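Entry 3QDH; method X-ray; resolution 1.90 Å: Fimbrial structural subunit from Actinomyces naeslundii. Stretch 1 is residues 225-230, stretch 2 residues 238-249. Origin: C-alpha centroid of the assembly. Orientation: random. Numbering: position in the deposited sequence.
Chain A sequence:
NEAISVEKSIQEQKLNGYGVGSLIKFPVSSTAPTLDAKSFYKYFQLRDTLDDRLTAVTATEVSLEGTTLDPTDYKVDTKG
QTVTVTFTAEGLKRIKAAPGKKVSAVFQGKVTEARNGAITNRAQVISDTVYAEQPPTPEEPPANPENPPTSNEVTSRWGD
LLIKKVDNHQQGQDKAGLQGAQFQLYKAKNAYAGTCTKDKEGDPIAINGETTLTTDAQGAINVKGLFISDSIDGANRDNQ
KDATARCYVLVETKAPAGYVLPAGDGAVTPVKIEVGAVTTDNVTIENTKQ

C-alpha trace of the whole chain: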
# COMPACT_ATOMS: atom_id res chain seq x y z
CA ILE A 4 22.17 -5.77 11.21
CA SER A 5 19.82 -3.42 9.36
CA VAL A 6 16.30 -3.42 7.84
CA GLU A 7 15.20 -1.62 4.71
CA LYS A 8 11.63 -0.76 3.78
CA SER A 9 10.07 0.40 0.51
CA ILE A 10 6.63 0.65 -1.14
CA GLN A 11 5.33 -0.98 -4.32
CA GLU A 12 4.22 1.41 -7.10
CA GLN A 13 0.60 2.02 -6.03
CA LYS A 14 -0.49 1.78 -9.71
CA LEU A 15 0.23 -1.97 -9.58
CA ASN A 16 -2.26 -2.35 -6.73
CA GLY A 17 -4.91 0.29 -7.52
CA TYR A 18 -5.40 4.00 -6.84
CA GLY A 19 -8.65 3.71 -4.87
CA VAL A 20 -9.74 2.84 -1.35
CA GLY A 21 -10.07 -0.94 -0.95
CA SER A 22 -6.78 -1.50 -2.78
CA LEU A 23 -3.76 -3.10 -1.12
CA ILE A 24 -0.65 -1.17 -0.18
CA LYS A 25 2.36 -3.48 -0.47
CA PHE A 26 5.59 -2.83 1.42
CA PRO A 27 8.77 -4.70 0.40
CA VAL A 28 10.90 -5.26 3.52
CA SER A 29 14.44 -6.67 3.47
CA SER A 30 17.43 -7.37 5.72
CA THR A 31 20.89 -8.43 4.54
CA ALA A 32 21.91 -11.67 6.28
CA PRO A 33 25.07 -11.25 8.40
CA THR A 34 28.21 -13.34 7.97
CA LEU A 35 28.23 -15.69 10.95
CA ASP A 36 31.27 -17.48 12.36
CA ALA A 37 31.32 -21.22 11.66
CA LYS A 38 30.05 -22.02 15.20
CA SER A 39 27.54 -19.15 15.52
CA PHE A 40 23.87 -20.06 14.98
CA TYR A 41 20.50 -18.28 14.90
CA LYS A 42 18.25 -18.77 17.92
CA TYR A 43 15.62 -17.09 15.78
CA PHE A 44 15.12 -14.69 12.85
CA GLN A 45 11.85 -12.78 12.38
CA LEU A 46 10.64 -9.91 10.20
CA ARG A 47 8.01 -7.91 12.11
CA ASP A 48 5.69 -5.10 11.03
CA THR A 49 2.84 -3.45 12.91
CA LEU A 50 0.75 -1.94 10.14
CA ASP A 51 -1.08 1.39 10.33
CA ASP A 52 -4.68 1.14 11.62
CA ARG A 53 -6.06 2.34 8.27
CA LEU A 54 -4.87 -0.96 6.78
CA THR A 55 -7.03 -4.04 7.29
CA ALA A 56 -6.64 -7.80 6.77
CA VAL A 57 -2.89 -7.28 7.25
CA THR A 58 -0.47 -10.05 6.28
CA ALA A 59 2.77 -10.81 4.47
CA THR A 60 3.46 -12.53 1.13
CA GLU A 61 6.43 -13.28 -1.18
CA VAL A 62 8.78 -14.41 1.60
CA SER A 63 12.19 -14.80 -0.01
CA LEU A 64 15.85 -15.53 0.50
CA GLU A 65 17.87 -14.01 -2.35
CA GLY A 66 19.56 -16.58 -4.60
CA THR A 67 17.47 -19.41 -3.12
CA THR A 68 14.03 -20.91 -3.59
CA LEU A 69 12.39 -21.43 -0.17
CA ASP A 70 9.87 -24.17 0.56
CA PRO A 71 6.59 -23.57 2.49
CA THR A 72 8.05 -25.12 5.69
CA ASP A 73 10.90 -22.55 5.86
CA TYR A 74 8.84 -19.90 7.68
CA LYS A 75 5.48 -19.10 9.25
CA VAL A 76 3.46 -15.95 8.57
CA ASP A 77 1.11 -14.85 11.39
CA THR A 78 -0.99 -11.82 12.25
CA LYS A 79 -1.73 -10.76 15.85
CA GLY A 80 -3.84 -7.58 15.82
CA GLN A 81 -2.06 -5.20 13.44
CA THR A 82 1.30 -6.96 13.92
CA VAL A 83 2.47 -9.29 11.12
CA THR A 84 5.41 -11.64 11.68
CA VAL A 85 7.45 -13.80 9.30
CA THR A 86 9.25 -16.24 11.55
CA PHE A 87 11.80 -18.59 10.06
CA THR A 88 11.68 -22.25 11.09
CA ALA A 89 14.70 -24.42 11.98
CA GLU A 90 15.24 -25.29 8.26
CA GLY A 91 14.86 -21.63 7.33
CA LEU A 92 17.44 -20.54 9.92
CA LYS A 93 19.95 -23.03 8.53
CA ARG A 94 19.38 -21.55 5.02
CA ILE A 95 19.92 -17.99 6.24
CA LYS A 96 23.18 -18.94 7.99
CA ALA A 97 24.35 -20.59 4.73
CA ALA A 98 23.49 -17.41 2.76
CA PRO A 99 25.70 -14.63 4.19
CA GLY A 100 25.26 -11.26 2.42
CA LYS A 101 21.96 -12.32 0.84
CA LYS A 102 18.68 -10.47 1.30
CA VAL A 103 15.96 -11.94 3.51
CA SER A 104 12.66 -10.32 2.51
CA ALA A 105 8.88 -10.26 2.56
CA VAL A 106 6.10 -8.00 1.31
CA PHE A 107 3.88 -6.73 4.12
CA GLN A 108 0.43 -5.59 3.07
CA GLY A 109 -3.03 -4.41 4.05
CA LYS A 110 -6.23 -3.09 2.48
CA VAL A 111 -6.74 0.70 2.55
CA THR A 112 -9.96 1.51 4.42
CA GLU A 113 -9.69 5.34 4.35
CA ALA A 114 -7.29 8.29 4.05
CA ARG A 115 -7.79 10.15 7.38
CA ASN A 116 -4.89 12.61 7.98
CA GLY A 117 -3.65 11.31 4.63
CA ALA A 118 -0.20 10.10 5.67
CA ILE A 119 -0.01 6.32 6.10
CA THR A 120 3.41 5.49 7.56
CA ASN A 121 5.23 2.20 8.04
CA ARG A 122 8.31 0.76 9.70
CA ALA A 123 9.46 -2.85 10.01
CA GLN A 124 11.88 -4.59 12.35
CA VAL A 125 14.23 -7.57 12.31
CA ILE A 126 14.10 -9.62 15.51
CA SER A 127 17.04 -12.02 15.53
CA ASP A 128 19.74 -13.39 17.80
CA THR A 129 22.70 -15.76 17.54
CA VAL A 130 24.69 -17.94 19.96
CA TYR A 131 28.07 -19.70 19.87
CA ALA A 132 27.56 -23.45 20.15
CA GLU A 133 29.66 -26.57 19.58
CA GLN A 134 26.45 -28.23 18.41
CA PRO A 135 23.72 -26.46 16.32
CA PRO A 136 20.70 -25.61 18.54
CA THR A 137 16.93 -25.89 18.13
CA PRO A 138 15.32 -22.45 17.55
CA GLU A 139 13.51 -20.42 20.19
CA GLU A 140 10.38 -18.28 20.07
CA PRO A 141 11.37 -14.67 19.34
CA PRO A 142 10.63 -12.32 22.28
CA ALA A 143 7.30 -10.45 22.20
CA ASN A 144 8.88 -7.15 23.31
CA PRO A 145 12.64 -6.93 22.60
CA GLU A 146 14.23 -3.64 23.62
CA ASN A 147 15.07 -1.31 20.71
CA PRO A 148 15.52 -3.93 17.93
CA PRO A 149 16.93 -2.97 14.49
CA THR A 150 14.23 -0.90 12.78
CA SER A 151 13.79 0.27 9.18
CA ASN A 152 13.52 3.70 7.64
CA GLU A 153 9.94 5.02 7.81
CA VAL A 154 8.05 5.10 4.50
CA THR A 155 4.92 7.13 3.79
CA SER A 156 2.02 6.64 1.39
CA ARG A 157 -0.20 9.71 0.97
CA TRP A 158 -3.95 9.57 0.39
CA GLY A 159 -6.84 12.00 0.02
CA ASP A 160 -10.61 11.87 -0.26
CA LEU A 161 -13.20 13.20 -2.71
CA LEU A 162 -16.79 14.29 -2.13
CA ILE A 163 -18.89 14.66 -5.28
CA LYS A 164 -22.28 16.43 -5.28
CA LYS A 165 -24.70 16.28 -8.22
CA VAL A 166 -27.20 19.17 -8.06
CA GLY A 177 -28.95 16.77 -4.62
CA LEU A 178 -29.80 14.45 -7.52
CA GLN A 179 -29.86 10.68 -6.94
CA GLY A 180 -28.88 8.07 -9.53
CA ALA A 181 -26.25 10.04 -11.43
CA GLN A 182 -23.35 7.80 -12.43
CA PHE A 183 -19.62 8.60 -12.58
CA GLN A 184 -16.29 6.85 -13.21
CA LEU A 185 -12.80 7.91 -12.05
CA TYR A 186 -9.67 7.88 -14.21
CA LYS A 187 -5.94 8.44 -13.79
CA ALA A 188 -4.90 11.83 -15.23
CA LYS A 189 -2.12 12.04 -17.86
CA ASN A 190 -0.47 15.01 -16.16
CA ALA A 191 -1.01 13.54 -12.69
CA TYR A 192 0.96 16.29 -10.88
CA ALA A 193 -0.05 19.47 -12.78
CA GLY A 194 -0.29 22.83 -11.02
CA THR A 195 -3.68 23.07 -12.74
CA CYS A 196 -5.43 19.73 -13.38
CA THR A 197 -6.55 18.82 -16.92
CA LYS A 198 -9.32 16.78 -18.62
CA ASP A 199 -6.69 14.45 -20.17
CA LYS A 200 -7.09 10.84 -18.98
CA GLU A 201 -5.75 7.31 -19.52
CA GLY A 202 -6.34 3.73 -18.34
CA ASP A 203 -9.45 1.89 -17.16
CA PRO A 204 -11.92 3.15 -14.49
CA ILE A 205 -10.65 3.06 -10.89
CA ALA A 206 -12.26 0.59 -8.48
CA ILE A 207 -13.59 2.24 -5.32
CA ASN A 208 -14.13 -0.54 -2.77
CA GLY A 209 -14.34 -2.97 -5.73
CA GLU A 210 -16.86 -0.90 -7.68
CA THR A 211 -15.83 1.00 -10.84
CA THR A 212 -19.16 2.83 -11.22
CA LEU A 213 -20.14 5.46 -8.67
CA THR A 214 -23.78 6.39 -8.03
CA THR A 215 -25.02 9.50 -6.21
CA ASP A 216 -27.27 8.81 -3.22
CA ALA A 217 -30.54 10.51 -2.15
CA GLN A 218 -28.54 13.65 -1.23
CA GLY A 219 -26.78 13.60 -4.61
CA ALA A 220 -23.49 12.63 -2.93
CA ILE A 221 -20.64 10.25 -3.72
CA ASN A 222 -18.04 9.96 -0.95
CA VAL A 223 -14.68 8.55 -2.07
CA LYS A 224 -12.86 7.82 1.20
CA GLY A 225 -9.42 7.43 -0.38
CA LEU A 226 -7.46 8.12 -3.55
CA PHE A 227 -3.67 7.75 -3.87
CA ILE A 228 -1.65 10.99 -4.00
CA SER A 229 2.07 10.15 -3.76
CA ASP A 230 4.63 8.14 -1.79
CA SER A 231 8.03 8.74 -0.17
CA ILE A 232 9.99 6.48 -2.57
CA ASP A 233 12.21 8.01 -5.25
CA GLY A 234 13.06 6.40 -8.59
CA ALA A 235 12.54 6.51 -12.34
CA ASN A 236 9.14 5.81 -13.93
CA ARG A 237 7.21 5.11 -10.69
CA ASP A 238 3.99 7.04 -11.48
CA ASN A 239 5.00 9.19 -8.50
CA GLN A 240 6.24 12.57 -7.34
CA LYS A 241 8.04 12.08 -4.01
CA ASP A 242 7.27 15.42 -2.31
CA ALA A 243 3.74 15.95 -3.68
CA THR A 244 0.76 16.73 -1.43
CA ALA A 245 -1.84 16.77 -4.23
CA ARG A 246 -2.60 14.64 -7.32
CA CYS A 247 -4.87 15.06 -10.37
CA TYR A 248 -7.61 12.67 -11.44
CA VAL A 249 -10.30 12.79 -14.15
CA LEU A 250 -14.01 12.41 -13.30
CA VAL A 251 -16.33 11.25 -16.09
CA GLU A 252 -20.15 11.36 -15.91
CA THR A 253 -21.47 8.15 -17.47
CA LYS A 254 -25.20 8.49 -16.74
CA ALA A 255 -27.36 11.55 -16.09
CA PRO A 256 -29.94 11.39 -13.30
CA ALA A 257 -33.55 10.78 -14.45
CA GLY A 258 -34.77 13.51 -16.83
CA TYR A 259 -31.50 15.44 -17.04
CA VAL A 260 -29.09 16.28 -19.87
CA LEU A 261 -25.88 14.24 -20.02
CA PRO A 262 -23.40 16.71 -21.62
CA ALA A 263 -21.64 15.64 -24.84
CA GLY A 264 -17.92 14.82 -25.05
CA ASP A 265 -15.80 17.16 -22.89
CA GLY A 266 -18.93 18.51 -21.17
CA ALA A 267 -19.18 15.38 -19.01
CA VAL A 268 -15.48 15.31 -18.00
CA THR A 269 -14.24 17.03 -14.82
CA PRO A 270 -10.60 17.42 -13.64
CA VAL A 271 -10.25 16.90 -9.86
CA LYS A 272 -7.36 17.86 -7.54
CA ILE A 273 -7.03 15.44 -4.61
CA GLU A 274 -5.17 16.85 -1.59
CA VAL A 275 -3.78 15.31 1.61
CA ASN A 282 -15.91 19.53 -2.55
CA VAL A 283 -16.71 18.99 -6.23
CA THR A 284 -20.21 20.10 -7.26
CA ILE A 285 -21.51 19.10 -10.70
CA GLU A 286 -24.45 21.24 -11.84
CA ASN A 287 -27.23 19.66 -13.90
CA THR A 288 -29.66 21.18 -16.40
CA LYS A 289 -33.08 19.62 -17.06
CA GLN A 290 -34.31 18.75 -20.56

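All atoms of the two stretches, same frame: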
# COMPACT_ATOMS: atom_id res chain seq x y z
N GLY A 225 -10.86 7.47 -0.15
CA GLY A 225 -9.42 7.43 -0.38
C GLY A 225 -9.02 7.30 -1.83
O GLY A 225 -9.47 6.39 -2.52
N LEU A 226 -8.17 8.22 -2.28
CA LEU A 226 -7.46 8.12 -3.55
C LEU A 226 -5.98 8.38 -3.32
O LEU A 226 -5.62 9.25 -2.52
CB LEU A 226 -8.02 9.11 -4.58
CG LEU A 226 -9.40 8.82 -5.20
CD1 LEU A 226 -9.96 10.07 -5.88
CD2 LEU A 226 -9.36 7.67 -6.19
N PHE A 227 -5.12 7.62 -4.01
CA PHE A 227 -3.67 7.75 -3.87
C PHE A 227 -3.16 9.11 -4.35
O PHE A 227 -3.61 9.62 -5.38
CB PHE A 227 -2.97 6.61 -4.62
CG PHE A 227 -1.48 6.72 -4.67
CD1 PHE A 227 -0.70 6.48 -3.53
CD2 PHE A 227 -0.84 7.06 -5.86
CE1 PHE A 227 0.68 6.57 -3.59
CE2 PHE A 227 0.54 7.16 -5.92
CZ PHE A 227 1.30 6.92 -4.78
N ILE A 228 -2.23 9.71 -3.61
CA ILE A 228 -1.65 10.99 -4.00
C ILE A 228 -0.19 10.85 -4.43
O ILE A 228 0.17 11.23 -5.55
CB ILE A 228 -1.80 12.04 -2.88
CG1 ILE A 228 -3.27 12.44 -2.75
CG2 ILE A 228 -0.94 13.29 -3.16
CD1 ILE A 228 -3.56 13.31 -1.57
N SER A 229 0.63 10.29 -3.54
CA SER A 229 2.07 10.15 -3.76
C SER A 229 2.68 9.29 -2.65
O SER A 229 2.04 9.06 -1.62
CB SER A 229 2.74 11.52 -3.72
OG SER A 229 2.79 12.01 -2.40
N ASP A 230 3.91 8.83 -2.86
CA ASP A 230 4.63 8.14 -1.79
C ASP A 230 6.06 8.66 -1.63
O ASP A 230 6.54 9.47 -2.43
CB ASP A 230 4.57 6.60 -1.95
CG ASP A 230 5.26 6.10 -3.21
OD1 ASP A 230 6.42 6.48 -3.45
OD2 ASP A 230 4.65 5.30 -3.95
N ASP A 238 5.34 6.46 -11.53
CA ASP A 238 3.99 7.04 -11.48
C ASP A 238 3.84 7.83 -10.17
O ASP A 238 2.81 7.77 -9.49
CB ASP A 238 2.93 5.92 -11.59
CG ASP A 238 1.50 6.44 -11.49
OD1 ASP A 238 1.19 7.49 -12.11
OD2 ASP A 238 0.68 5.78 -10.81
N ASN A 239 4.90 8.56 -9.81
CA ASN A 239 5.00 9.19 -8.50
C ASN A 239 5.71 10.53 -8.58
O ASN A 239 6.44 10.80 -9.53
CB ASN A 239 5.76 8.27 -7.53
CG ASN A 239 5.75 8.79 -6.09
OD1 ASN A 239 4.71 9.20 -5.57
ND2 ASN A 239 6.91 8.75 -5.43
N GLN A 240 5.45 11.38 -7.58
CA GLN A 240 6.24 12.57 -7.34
C GLN A 240 6.46 12.65 -5.83
O GLN A 240 5.54 12.99 -5.07
CB GLN A 240 5.55 13.83 -7.89
CG GLN A 240 6.53 14.91 -8.33
CD GLN A 240 5.87 16.03 -9.10
OE1 GLN A 240 5.80 16.00 -10.33
NE2 GLN A 240 5.38 17.03 -8.39
N LYS A 241 7.68 12.33 -5.41
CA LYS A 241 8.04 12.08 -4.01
C LYS A 241 7.49 13.09 -2.98
O LYS A 241 6.95 12.69 -1.95
CB LYS A 241 9.56 11.98 -3.88
CG LYS A 241 10.09 11.42 -2.57
CD LYS A 241 11.56 11.80 -2.39
CE LYS A 241 12.27 10.95 -1.35
NZ LYS A 241 11.67 11.05 0.01
N ASP A 242 7.63 14.38 -3.27
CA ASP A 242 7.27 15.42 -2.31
C ASP A 242 5.92 16.08 -2.59
O ASP A 242 5.68 17.22 -2.17
CB ASP A 242 8.39 16.47 -2.22
CG ASP A 242 9.67 15.93 -1.59
OD1 ASP A 242 9.62 15.34 -0.48
OD2 ASP A 242 10.75 16.09 -2.21
N ALA A 243 5.03 15.38 -3.29
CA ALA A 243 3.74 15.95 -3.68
C ALA A 243 2.64 15.71 -2.64
O ALA A 243 2.54 14.63 -2.05
CB ALA A 243 3.32 15.46 -5.05
N THR A 244 1.84 16.75 -2.42
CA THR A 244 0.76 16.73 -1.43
C THR A 244 -0.61 16.80 -2.10
O THR A 244 -1.63 16.92 -1.43
CB THR A 244 0.88 17.90 -0.44
OG1 THR A 244 1.05 19.12 -1.17
CG2 THR A 244 2.04 17.71 0.52
N ALA A 245 -0.62 16.74 -3.43
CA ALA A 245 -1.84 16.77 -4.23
C ALA A 245 -1.62 16.01 -5.54
O ALA A 245 -0.51 16.01 -6.07
CB ALA A 245 -2.27 18.21 -4.51
N ARG A 246 -2.67 15.37 -6.06
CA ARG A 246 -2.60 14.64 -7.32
C ARG A 246 -3.89 14.82 -8.13
O ARG A 246 -4.98 14.89 -7.56
CB ARG A 246 -2.34 13.14 -7.07
CG ARG A 246 -1.97 12.36 -8.33
CD ARG A 246 -1.94 10.85 -8.09
NE ARG A 246 -1.97 10.10 -9.35
CZ ARG A 246 -0.97 9.38 -9.84
NH1 ARG A 246 0.19 9.28 -9.19
NH2 ARG A 246 -1.12 8.75 -11.00
N CYS A 247 -3.74 14.89 -9.45
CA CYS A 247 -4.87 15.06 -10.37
C CYS A 247 -5.50 13.74 -10.80
O CYS A 247 -4.81 12.75 -11.07
CB CYS A 247 -4.44 15.81 -11.64
SG CYS A 247 -3.75 17.45 -11.42
N TYR A 248 -6.83 13.75 -10.85
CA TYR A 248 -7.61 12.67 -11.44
C TYR A 248 -8.64 13.26 -12.41
O TYR A 248 -8.82 14.48 -12.48
CB TYR A 248 -8.33 11.87 -10.35
CG TYR A 248 -7.44 10.95 -9.54
CD1 TYR A 248 -7.33 9.60 -9.88
CD2 TYR A 248 -6.73 11.42 -8.44
CE1 TYR A 248 -6.52 8.74 -9.14
CE2 TYR A 248 -5.92 10.56 -7.69
CZ TYR A 248 -5.82 9.22 -8.05
OH TYR A 248 -5.04 8.35 -7.33
N VAL A 249 -9.29 12.38 -13.17
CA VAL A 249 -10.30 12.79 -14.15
C VAL A 249 -11.64 12.10 -13.86
O VAL A 249 -11.74 10.87 -13.89
CB VAL A 249 -9.84 12.52 -15.61
CG1 VAL A 249 -10.94 12.83 -16.61
CG2 VAL A 249 -8.59 13.32 -15.93
O HOH W 1 4.78 11.46 -0.37

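Two segments that run side by side need not pair through their backbones, and the contact between residues 225-230 and 238-249 of this fimbrial subunit illustrates the alternative: in each of its four direct hydrogen bonds a side chain of one segment meets the backbone of the other. The strands 225-230 and 245-249 run at 134° to one another, and no backbone-to-backbone hydrogen bond joins the two segments.

The most complete substitution is made by Asn 239. Its carboxamide lies beside Asp 230 as a strand's peptide group might, accepting from the backbone through OD1 (Asp 230 N to Asn 239 OD1, 2.8 Å) and donating through the amide nitrogen (Asn 239 ND2 to Asp 230 O, 3.1 Å). Angles of 166° and 164° at the hydrogens make both bonds nearly linear, so one side chain satisfies both polar backbone atoms of one residue. Proximity alone is not enough: Asp 230 OD1 is also 3.1 Å from Asn 239 ND2, but the angle is poor and no bond results. Asp 230 O receives a further CA-H...O contact from Lys 241 CA at 3.4 Å.

Hydroxyls serve the neighbouring carbonyls. Tyr 248 OH donates to Phe 227 O at 2.7 Å, approaching from the edge of its own ring, while Leu 226 CD2 lies over one face of that ring. Ser 229, whose CA-to-CB bond points toward the other segment, donates from OG to Ala 243 O, also at 2.7 Å. The same hydroxyl accepts from a water (water 1 to Ser 229 OG, 2.9 Å), which also donates to Lys 241 O at 3.0 Å. The serine thus both donates and accepts, and the water reaches a carbonyl that lies 4.2 Å from the hydroxyl (Ser 229 OG to Lys 241 O). Gln 240 O is satisfied locally, by Ala 243 N at 3.0 Å in the type I turn from Gln 240 to Ala 243.

Arg 246 shows how a charged group can pack against one segment while being satisfied by its own. Its NH2 forms a salt bridge with Asp 238 OD1 at 2.9 Å, and its NH1 donates to Asp 238 O at 3.0 Å as well as to a partner elsewhere in the structure. Across the interface its aliphatic portion meets backbone oxygen instead, with Arg 246 CD 3.3 Å from Ile 228 O and 3.4 Å from Phe 227 O. Beside it, Ile 228 packs its CG2 methyl against the backbone of the other segment, 3.5 Å from Ala 245 N; apolar side-chain packing comes instead from Leu 226, whose CB lies 4.0 Å from Tyr 248 CE2.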